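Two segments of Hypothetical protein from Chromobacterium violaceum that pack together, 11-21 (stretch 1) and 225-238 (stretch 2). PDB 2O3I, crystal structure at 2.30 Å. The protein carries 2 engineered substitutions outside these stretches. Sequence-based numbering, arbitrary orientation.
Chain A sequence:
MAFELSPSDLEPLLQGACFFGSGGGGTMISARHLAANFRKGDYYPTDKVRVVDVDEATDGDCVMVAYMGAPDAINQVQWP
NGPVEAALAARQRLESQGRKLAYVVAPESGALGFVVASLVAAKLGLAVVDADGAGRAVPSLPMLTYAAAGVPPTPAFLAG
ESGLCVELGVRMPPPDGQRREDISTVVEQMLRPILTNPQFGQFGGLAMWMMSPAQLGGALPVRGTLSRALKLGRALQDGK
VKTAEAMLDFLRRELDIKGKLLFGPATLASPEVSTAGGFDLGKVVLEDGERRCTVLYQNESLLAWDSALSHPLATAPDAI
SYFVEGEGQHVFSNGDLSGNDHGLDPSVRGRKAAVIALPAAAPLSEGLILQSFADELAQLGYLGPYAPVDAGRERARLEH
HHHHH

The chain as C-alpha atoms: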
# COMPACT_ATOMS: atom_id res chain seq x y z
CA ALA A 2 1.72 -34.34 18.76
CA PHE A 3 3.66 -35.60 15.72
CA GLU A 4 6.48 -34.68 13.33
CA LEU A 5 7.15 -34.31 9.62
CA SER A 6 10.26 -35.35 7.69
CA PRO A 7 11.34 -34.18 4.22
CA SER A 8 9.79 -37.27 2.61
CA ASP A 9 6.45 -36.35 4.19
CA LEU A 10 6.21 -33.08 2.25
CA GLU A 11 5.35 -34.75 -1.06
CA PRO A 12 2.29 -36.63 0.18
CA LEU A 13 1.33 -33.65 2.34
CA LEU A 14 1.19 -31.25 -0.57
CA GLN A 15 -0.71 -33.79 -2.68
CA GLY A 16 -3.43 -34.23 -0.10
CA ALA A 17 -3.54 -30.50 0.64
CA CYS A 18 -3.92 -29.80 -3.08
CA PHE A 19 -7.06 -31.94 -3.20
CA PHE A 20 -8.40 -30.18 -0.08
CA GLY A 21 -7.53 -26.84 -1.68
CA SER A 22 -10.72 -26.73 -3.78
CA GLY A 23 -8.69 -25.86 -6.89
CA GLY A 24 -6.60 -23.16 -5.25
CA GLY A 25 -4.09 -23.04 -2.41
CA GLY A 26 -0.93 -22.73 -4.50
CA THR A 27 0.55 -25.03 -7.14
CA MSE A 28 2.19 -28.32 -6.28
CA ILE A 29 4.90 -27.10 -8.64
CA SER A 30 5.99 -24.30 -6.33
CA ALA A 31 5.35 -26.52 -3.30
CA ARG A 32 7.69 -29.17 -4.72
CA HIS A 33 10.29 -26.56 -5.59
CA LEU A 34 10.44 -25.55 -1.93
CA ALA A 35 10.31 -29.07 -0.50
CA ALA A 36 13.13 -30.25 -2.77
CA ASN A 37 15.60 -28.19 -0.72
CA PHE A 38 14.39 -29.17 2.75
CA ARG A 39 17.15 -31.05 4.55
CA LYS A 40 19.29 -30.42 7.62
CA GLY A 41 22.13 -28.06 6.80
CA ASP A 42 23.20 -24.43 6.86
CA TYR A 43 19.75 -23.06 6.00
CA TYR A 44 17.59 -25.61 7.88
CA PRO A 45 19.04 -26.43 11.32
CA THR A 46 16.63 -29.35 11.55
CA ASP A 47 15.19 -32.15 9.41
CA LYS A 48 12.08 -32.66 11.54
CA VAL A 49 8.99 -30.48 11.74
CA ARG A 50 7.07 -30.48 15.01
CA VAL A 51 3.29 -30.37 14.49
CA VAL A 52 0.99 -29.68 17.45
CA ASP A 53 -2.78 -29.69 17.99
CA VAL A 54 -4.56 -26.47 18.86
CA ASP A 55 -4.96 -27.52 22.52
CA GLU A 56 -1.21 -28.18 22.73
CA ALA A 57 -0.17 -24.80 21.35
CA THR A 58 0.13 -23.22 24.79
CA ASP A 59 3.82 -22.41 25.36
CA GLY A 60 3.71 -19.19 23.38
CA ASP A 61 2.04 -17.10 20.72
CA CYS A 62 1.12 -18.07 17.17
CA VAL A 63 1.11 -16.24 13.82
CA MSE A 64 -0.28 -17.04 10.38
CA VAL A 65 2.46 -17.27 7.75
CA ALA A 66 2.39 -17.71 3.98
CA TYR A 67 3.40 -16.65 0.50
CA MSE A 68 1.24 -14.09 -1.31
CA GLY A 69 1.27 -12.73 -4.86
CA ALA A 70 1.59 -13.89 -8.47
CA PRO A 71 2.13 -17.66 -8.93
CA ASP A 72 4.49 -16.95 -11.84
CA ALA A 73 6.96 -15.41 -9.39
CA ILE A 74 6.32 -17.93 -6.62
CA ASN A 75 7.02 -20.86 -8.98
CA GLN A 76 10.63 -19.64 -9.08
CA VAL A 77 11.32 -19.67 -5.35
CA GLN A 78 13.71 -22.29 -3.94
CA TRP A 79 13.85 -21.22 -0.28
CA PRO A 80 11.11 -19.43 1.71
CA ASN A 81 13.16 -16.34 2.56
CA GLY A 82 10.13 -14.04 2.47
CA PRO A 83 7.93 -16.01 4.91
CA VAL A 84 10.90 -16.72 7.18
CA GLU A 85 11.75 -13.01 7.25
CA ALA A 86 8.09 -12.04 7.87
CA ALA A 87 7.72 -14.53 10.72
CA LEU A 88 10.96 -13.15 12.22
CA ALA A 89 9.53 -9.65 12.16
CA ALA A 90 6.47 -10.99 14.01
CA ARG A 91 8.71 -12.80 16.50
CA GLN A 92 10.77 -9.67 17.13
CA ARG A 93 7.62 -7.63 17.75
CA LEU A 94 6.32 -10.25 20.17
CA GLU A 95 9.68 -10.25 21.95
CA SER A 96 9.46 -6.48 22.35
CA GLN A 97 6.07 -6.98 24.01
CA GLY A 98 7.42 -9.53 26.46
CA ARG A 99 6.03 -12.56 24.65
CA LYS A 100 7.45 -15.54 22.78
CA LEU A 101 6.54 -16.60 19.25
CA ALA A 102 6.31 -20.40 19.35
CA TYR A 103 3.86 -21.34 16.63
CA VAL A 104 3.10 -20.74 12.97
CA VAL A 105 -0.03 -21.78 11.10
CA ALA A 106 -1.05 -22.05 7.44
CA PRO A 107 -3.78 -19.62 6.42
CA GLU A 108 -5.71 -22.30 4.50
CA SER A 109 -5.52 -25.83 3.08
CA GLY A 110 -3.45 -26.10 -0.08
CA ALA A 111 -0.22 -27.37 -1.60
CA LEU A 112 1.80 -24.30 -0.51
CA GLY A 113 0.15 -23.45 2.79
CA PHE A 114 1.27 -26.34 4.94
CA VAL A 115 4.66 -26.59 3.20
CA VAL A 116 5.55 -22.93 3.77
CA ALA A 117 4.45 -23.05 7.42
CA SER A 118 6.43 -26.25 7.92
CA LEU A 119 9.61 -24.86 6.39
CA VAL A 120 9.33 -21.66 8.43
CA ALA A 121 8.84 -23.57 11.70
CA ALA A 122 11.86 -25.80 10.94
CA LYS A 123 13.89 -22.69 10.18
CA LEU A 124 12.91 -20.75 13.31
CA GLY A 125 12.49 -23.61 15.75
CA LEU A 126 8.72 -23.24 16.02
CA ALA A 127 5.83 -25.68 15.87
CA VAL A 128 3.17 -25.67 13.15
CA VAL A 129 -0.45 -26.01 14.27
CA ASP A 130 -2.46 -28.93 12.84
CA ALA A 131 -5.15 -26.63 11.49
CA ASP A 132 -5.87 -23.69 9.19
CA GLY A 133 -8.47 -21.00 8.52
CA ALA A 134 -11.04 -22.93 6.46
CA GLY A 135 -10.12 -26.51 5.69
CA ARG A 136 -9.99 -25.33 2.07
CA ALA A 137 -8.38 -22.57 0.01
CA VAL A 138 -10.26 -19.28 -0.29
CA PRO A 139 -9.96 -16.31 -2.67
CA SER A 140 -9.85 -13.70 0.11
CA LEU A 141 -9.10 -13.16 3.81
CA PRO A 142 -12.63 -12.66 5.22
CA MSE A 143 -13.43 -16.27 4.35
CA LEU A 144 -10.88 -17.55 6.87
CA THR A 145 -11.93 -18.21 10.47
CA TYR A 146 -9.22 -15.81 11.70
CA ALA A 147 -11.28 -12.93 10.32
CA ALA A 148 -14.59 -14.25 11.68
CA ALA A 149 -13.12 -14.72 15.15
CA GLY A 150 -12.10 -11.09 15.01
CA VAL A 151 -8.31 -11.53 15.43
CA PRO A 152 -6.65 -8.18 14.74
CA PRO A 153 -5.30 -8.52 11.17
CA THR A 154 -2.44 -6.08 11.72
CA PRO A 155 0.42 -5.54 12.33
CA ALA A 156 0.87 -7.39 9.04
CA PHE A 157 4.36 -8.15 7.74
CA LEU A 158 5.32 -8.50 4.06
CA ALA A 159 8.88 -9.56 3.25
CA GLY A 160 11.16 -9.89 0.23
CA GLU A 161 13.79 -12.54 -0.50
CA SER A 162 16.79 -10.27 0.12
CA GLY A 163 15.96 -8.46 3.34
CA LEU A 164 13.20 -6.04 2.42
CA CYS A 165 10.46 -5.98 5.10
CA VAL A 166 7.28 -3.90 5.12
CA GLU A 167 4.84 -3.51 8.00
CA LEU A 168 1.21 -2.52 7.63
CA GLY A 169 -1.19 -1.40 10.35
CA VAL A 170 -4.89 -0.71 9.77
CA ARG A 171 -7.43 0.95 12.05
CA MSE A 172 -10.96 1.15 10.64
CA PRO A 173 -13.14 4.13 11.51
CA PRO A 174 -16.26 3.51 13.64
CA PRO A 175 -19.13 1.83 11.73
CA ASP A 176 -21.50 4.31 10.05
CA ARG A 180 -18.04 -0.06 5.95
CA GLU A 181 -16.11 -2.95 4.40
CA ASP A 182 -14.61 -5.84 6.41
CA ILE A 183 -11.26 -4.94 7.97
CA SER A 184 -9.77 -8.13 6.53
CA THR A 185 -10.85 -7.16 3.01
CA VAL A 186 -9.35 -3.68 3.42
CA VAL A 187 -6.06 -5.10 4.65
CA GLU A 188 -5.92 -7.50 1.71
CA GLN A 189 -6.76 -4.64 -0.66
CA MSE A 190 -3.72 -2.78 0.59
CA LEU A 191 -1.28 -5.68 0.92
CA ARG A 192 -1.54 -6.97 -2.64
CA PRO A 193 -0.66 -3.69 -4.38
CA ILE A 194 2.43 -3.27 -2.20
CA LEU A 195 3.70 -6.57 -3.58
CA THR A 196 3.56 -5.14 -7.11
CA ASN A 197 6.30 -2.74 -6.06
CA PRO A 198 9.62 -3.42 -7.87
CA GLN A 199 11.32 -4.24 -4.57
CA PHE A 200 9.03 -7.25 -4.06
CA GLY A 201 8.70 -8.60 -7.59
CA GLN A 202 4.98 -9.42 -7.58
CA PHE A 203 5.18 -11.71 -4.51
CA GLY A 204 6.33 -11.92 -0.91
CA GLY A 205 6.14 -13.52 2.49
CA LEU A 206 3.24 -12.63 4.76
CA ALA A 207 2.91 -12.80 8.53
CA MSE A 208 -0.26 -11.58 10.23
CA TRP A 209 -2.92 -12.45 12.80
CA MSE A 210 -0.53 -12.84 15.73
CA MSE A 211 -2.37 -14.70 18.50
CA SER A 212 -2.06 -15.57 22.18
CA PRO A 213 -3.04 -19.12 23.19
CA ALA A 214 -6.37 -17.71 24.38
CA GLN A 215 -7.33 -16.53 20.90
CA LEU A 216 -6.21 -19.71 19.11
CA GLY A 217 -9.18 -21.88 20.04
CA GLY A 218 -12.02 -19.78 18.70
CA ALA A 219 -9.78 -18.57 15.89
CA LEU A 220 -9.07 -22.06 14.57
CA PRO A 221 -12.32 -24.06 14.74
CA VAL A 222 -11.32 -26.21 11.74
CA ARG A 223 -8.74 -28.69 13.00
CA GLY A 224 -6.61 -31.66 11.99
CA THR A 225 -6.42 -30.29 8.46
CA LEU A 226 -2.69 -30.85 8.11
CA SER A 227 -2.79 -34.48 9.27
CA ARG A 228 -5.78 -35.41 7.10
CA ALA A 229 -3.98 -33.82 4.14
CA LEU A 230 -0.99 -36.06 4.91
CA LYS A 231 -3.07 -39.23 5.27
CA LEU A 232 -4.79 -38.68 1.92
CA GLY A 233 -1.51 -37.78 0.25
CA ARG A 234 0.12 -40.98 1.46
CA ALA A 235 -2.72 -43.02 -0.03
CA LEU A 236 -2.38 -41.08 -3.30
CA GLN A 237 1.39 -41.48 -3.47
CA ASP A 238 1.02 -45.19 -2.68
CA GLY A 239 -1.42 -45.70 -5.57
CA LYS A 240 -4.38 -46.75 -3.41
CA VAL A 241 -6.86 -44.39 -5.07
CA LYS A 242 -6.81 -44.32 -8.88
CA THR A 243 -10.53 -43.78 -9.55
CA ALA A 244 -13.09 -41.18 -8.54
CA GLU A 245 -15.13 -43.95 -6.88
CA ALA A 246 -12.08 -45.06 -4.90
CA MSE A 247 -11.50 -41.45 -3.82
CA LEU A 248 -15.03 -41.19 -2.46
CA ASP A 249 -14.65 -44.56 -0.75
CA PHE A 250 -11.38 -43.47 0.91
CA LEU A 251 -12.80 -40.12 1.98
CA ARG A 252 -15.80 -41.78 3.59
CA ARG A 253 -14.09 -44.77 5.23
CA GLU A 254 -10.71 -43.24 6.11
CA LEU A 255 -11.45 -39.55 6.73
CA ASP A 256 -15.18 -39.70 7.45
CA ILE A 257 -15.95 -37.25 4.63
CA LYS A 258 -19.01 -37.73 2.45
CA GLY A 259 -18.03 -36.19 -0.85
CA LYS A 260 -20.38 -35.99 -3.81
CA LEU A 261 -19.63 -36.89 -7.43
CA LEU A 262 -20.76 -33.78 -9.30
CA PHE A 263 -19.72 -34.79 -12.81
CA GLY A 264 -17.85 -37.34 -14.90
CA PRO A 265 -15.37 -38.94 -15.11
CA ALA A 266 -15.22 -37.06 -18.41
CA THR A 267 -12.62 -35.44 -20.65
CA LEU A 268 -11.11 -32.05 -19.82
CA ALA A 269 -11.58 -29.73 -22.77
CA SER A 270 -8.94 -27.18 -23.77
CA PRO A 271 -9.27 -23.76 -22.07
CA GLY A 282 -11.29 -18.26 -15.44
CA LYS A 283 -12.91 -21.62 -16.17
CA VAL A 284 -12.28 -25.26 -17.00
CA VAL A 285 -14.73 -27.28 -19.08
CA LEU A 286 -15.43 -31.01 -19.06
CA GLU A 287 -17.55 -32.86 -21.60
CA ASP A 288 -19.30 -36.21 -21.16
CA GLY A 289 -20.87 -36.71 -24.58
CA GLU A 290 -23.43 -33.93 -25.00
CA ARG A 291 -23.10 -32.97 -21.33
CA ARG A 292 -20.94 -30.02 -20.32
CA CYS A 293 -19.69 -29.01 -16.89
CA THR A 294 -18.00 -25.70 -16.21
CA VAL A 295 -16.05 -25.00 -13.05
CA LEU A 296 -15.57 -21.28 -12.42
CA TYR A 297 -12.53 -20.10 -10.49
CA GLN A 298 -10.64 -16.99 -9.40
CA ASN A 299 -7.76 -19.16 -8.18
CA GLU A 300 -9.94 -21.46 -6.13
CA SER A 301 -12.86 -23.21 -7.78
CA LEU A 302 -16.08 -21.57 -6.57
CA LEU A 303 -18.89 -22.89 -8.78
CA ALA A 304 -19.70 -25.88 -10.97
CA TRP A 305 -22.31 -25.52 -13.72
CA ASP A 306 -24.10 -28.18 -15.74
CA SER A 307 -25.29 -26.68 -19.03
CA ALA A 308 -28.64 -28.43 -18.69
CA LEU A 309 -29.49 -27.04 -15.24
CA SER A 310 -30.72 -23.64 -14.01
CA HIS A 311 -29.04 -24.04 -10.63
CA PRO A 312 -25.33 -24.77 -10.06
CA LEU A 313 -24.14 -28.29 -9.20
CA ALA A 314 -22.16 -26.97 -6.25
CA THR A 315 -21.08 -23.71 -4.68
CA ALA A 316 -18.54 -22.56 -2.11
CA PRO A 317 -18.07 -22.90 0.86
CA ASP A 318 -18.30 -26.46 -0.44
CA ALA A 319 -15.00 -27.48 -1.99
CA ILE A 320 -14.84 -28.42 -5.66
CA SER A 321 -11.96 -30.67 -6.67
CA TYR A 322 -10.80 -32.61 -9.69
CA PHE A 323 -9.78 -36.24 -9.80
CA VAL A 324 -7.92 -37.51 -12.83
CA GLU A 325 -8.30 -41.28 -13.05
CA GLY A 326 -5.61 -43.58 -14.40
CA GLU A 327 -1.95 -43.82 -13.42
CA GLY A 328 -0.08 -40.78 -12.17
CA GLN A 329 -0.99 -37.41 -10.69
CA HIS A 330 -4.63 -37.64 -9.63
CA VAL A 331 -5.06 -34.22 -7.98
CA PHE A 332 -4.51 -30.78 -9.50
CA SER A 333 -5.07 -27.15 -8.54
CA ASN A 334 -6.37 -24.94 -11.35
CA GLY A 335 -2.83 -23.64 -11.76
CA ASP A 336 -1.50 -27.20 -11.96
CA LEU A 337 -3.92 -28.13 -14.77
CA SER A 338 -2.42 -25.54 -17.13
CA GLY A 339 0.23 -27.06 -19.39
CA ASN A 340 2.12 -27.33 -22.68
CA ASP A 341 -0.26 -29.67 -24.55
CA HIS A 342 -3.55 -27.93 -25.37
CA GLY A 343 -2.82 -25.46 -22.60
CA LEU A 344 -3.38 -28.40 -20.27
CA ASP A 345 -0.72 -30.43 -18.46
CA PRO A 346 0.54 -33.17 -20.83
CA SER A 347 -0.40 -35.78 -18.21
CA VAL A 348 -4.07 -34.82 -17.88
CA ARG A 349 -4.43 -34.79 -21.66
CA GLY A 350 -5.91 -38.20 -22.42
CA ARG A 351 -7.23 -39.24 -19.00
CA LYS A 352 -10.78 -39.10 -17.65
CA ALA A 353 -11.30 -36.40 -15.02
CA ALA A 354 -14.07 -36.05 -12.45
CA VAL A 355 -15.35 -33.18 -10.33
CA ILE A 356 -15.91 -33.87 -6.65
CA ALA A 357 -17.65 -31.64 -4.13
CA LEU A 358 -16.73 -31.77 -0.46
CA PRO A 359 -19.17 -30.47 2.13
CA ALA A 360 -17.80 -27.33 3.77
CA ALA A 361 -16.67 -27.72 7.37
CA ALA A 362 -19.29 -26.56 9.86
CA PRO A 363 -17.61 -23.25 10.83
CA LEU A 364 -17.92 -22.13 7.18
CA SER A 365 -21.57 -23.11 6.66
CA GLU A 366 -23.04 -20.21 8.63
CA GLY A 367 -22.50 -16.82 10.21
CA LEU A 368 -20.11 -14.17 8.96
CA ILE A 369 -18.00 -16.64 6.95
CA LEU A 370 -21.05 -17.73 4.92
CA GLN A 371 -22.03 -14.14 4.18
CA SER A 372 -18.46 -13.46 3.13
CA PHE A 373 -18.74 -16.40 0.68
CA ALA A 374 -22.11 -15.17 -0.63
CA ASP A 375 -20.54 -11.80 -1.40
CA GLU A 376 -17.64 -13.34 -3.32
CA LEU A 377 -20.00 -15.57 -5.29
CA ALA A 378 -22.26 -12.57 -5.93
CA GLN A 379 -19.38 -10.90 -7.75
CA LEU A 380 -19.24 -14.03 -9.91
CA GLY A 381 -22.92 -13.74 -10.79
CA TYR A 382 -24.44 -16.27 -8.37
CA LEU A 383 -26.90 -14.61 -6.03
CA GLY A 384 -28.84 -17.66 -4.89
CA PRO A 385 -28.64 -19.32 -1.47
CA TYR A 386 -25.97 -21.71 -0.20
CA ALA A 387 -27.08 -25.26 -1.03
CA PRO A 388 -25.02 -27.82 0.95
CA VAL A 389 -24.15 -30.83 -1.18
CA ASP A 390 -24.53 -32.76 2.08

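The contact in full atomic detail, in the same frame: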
# COMPACT_ATOMS: atom_id res chain seq x y z
N GLU A 11 5.96 -34.40 0.22
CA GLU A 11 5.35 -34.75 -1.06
C GLU A 11 3.91 -35.23 -0.89
O GLU A 11 3.01 -34.77 -1.59
CB GLU A 11 6.20 -35.81 -1.79
CG GLU A 11 5.53 -36.42 -3.01
CD GLU A 11 5.20 -35.40 -4.11
OE1 GLU A 11 4.52 -35.79 -5.08
OE2 GLU A 11 5.63 -34.23 -4.02
N PRO A 12 3.68 -36.18 0.03
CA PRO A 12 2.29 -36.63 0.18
C PRO A 12 1.41 -35.54 0.80
O PRO A 12 0.21 -35.45 0.52
CB PRO A 12 2.41 -37.86 1.07
CG PRO A 12 3.65 -37.60 1.86
CD PRO A 12 4.59 -37.02 0.82
N LEU A 13 2.02 -34.73 1.66
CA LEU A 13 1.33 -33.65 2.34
C LEU A 13 0.79 -32.62 1.36
O LEU A 13 -0.35 -32.17 1.47
CB LEU A 13 2.29 -32.96 3.32
CG LEU A 13 1.78 -31.72 4.06
CD1 LEU A 13 0.50 -32.02 4.83
CD2 LEU A 13 2.87 -31.23 5.00
N LEU A 14 1.61 -32.24 0.40
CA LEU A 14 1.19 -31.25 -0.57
C LEU A 14 0.14 -31.83 -1.51
O LEU A 14 -0.76 -31.12 -1.93
CB LEU A 14 2.40 -30.71 -1.34
CG LEU A 14 3.27 -31.65 -2.17
CD1 LEU A 14 2.75 -31.72 -3.60
CD2 LEU A 14 4.72 -31.12 -2.15
N GLN A 15 0.25 -33.13 -1.80
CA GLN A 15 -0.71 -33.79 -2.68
C GLN A 15 -2.10 -33.77 -2.06
O GLN A 15 -3.07 -33.38 -2.71
CB GLN A 15 -0.31 -35.25 -2.92
CG GLN A 15 0.94 -35.46 -3.75
CD GLN A 15 0.69 -36.35 -4.96
OE1 GLN A 15 1.61 -36.99 -5.47
NE2 GLN A 15 -0.55 -36.37 -5.43
N GLY A 16 -2.17 -34.20 -0.80
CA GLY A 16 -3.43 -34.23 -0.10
C GLY A 16 -4.00 -32.84 0.07
O GLY A 16 -5.19 -32.63 -0.13
N ALA A 17 -3.13 -31.89 0.43
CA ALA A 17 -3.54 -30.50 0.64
C ALA A 17 -4.06 -29.88 -0.65
O ALA A 17 -4.95 -29.02 -0.61
CB ALA A 17 -2.35 -29.67 1.18
N CYS A 18 -3.50 -30.30 -1.78
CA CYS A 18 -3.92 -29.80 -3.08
C CYS A 18 -5.37 -30.21 -3.31
O CYS A 18 -6.19 -29.39 -3.74
CB CYS A 18 -3.02 -30.38 -4.19
SG CYS A 18 -3.48 -29.90 -5.90
N PHE A 19 -5.69 -31.47 -3.03
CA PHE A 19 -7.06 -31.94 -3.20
C PHE A 19 -8.01 -31.20 -2.25
O PHE A 19 -9.14 -30.90 -2.62
CB PHE A 19 -7.15 -33.45 -2.96
CG PHE A 19 -8.52 -34.02 -3.22
CD1 PHE A 19 -8.98 -34.17 -4.53
CD2 PHE A 19 -9.37 -34.34 -2.16
CE1 PHE A 19 -10.28 -34.64 -4.77
CE2 PHE A 19 -10.66 -34.80 -2.40
CZ PHE A 19 -11.11 -34.95 -3.70
N PHE A 20 -7.56 -30.90 -1.04
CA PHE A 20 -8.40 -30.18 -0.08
C PHE A 20 -8.36 -28.67 -0.33
O PHE A 20 -8.99 -27.90 0.39
CB PHE A 20 -7.97 -30.47 1.37
CG PHE A 20 -8.31 -31.87 1.84
CD1 PHE A 20 -9.63 -32.31 1.87
CD2 PHE A 20 -7.30 -32.75 2.25
CE1 PHE A 20 -9.94 -33.61 2.28
CE2 PHE A 20 -7.61 -34.05 2.66
CZ PHE A 20 -8.94 -34.48 2.68
N GLY A 21 -7.64 -28.26 -1.37
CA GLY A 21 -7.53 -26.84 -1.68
C GLY A 21 -8.65 -26.28 -2.54
O GLY A 21 -8.67 -25.08 -2.83
N THR A 225 -6.48 -30.45 9.91
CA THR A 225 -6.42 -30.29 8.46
C THR A 225 -5.07 -30.67 7.86
O THR A 225 -5.00 -31.13 6.72
CB THR A 225 -6.74 -28.85 8.06
OG1 THR A 225 -5.79 -27.96 8.67
CG2 THR A 225 -8.15 -28.48 8.51
N LEU A 226 -4.00 -30.49 8.63
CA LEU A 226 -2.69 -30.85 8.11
C LEU A 226 -2.56 -32.37 8.09
O LEU A 226 -2.17 -32.95 7.08
CB LEU A 226 -1.58 -30.21 8.96
CG LEU A 226 -0.17 -30.26 8.37
CD1 LEU A 226 0.68 -29.16 8.98
CD2 LEU A 226 0.46 -31.63 8.59
N SER A 227 -2.90 -33.02 9.20
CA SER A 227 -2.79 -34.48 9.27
C SER A 227 -3.69 -35.22 8.26
O SER A 227 -3.27 -36.21 7.66
CB SER A 227 -3.06 -34.97 10.69
OG SER A 227 -4.20 -34.36 11.25
N ARG A 228 -4.92 -34.74 8.06
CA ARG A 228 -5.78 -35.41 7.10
C ARG A 228 -5.22 -35.21 5.68
O ARG A 228 -5.36 -36.06 4.82
CB ARG A 228 -7.22 -34.88 7.18
CG ARG A 228 -7.37 -33.48 6.70
CD ARG A 228 -8.80 -33.19 6.27
NE ARG A 228 -8.79 -31.96 5.48
CZ ARG A 228 -9.83 -31.16 5.31
NH1 ARG A 228 -10.99 -31.45 5.88
NH2 ARG A 228 -9.69 -30.05 4.60
N ALA A 229 -4.57 -34.07 5.45
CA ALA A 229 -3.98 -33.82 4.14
C ALA A 229 -2.85 -34.82 3.92
O ALA A 229 -2.68 -35.33 2.81
CB ALA A 229 -3.42 -32.40 4.07
N LEU A 230 -2.10 -35.11 4.97
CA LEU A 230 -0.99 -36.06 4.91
C LEU A 230 -1.47 -37.50 4.72
O LEU A 230 -0.88 -38.27 3.96
CB LEU A 230 -0.15 -35.97 6.19
CG LEU A 230 1.02 -36.96 6.31
CD1 LEU A 230 2.05 -36.71 5.21
CD2 LEU A 230 1.65 -36.84 7.70
N LYS A 231 -2.55 -37.87 5.40
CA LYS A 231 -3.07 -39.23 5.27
C LYS A 231 -3.59 -39.49 3.86
O LYS A 231 -3.35 -40.57 3.30
CB LYS A 231 -4.19 -39.47 6.30
CG LYS A 231 -4.73 -40.89 6.28
CD LYS A 231 -5.68 -41.15 7.44
CE LYS A 231 -6.26 -42.55 7.36
NZ LYS A 231 -7.30 -42.76 8.42
N LEU A 232 -4.27 -38.51 3.27
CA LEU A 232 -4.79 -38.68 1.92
C LEU A 232 -3.63 -38.73 0.92
O LEU A 232 -3.62 -39.55 -0.01
CB LEU A 232 -5.73 -37.53 1.55
CG LEU A 232 -6.09 -37.39 0.06
CD1 LEU A 232 -6.78 -38.65 -0.43
CD2 LEU A 232 -6.98 -36.17 -0.15
N GLY A 233 -2.66 -37.85 1.13
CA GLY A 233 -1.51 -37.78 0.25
C GLY A 233 -0.75 -39.10 0.21
O GLY A 233 -0.32 -39.54 -0.85
N ARG A 234 -0.58 -39.71 1.38
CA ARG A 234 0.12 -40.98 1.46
C ARG A 234 -0.61 -42.03 0.63
O ARG A 234 0.02 -42.81 -0.09
CB ARG A 234 0.23 -41.43 2.92
CG ARG A 234 1.35 -40.74 3.68
CD ARG A 234 1.34 -41.06 5.17
NE ARG A 234 2.53 -40.52 5.83
CZ ARG A 234 2.74 -40.54 7.14
NH1 ARG A 234 1.85 -41.08 7.96
NH2 ARG A 234 3.86 -40.03 7.63
N ALA A 235 -1.93 -42.05 0.72
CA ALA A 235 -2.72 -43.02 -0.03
C ALA A 235 -2.60 -42.74 -1.54
O ALA A 235 -2.60 -43.67 -2.35
CB ALA A 235 -4.18 -42.96 0.40
N LEU A 236 -2.50 -41.47 -1.90
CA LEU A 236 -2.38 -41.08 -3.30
C LEU A 236 -1.02 -41.50 -3.85
O LEU A 236 -0.92 -42.12 -4.92
CB LEU A 236 -2.53 -39.56 -3.45
CG LEU A 236 -3.96 -39.02 -3.29
CD1 LEU A 236 -3.94 -37.52 -3.20
CD2 LEU A 236 -4.82 -39.48 -4.46
N GLN A 237 0.02 -41.16 -3.09
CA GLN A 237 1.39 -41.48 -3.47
C GLN A 237 1.57 -42.99 -3.58
O GLN A 237 2.28 -43.48 -4.47
CB GLN A 237 2.34 -40.87 -2.44
CG GLN A 237 3.82 -41.08 -2.70
CD GLN A 237 4.69 -40.44 -1.62
OE1 GLN A 237 4.30 -40.33 -0.45
NE2 GLN A 237 5.89 -40.03 -2.00
N ASP A 238 0.92 -43.73 -2.69
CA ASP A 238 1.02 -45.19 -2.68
C ASP A 238 0.15 -45.89 -3.74
O ASP A 238 0.13 -47.12 -3.80
CB ASP A 238 0.66 -45.74 -1.29
CG ASP A 238 1.61 -45.25 -0.20
OD1 ASP A 238 2.78 -44.93 -0.50
OD2 ASP A 238 1.18 -45.21 0.98

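Two glycines let these helices touch backbone to backbone: the axes of 11-19 and 225-237 approach to 6.6 Å, crossing at 105°, with no hydrogen bond between the stretches. In place of such bonds stand two reciprocal CA-H...O contacts. Gly-233 CA lies 2.9 Å from Pro-12 O, and Gly-16 CA lies 3.2 Å from Ala-229 O, both nearly straight at the hydrogen. Each carbonyl also accepts the ordinary helical bond within its own helix, from Gly-16 N and Gly-233 N respectively. The glycines are required by the spacing: an ideal CB on Gly-16 would fall 1.7 Å from Ala-229 O, and one on Gly-233 1.4 Å from Pro-12 O.

Around this crossing, side chains fill what the backbones leave. The Pro-12 ring is a knob among Leu-230, Gly-233, Arg-234 and Gln-237, its CG 3.8 Å from Leu-230 CD1. Leu-13 extends CD1 to within 3.8 Å of Leu-226 CD2 and 4.0 Å of Ala-229 CB. The small Ala-17 and Ala-229 meet CB to CB at 4.1 Å.

Beyond the helical segment of stretch 1, Phe-20 carries the largest buried patch. The Arg-228 guanidinium lies flat on one ring face, with CZ 3.9 Å from the Phe-20 ring centroid, combining stacking with cation-pi attraction, while Phe-20 CE2 reaches Leu-232 CD2 at 3.6 Å.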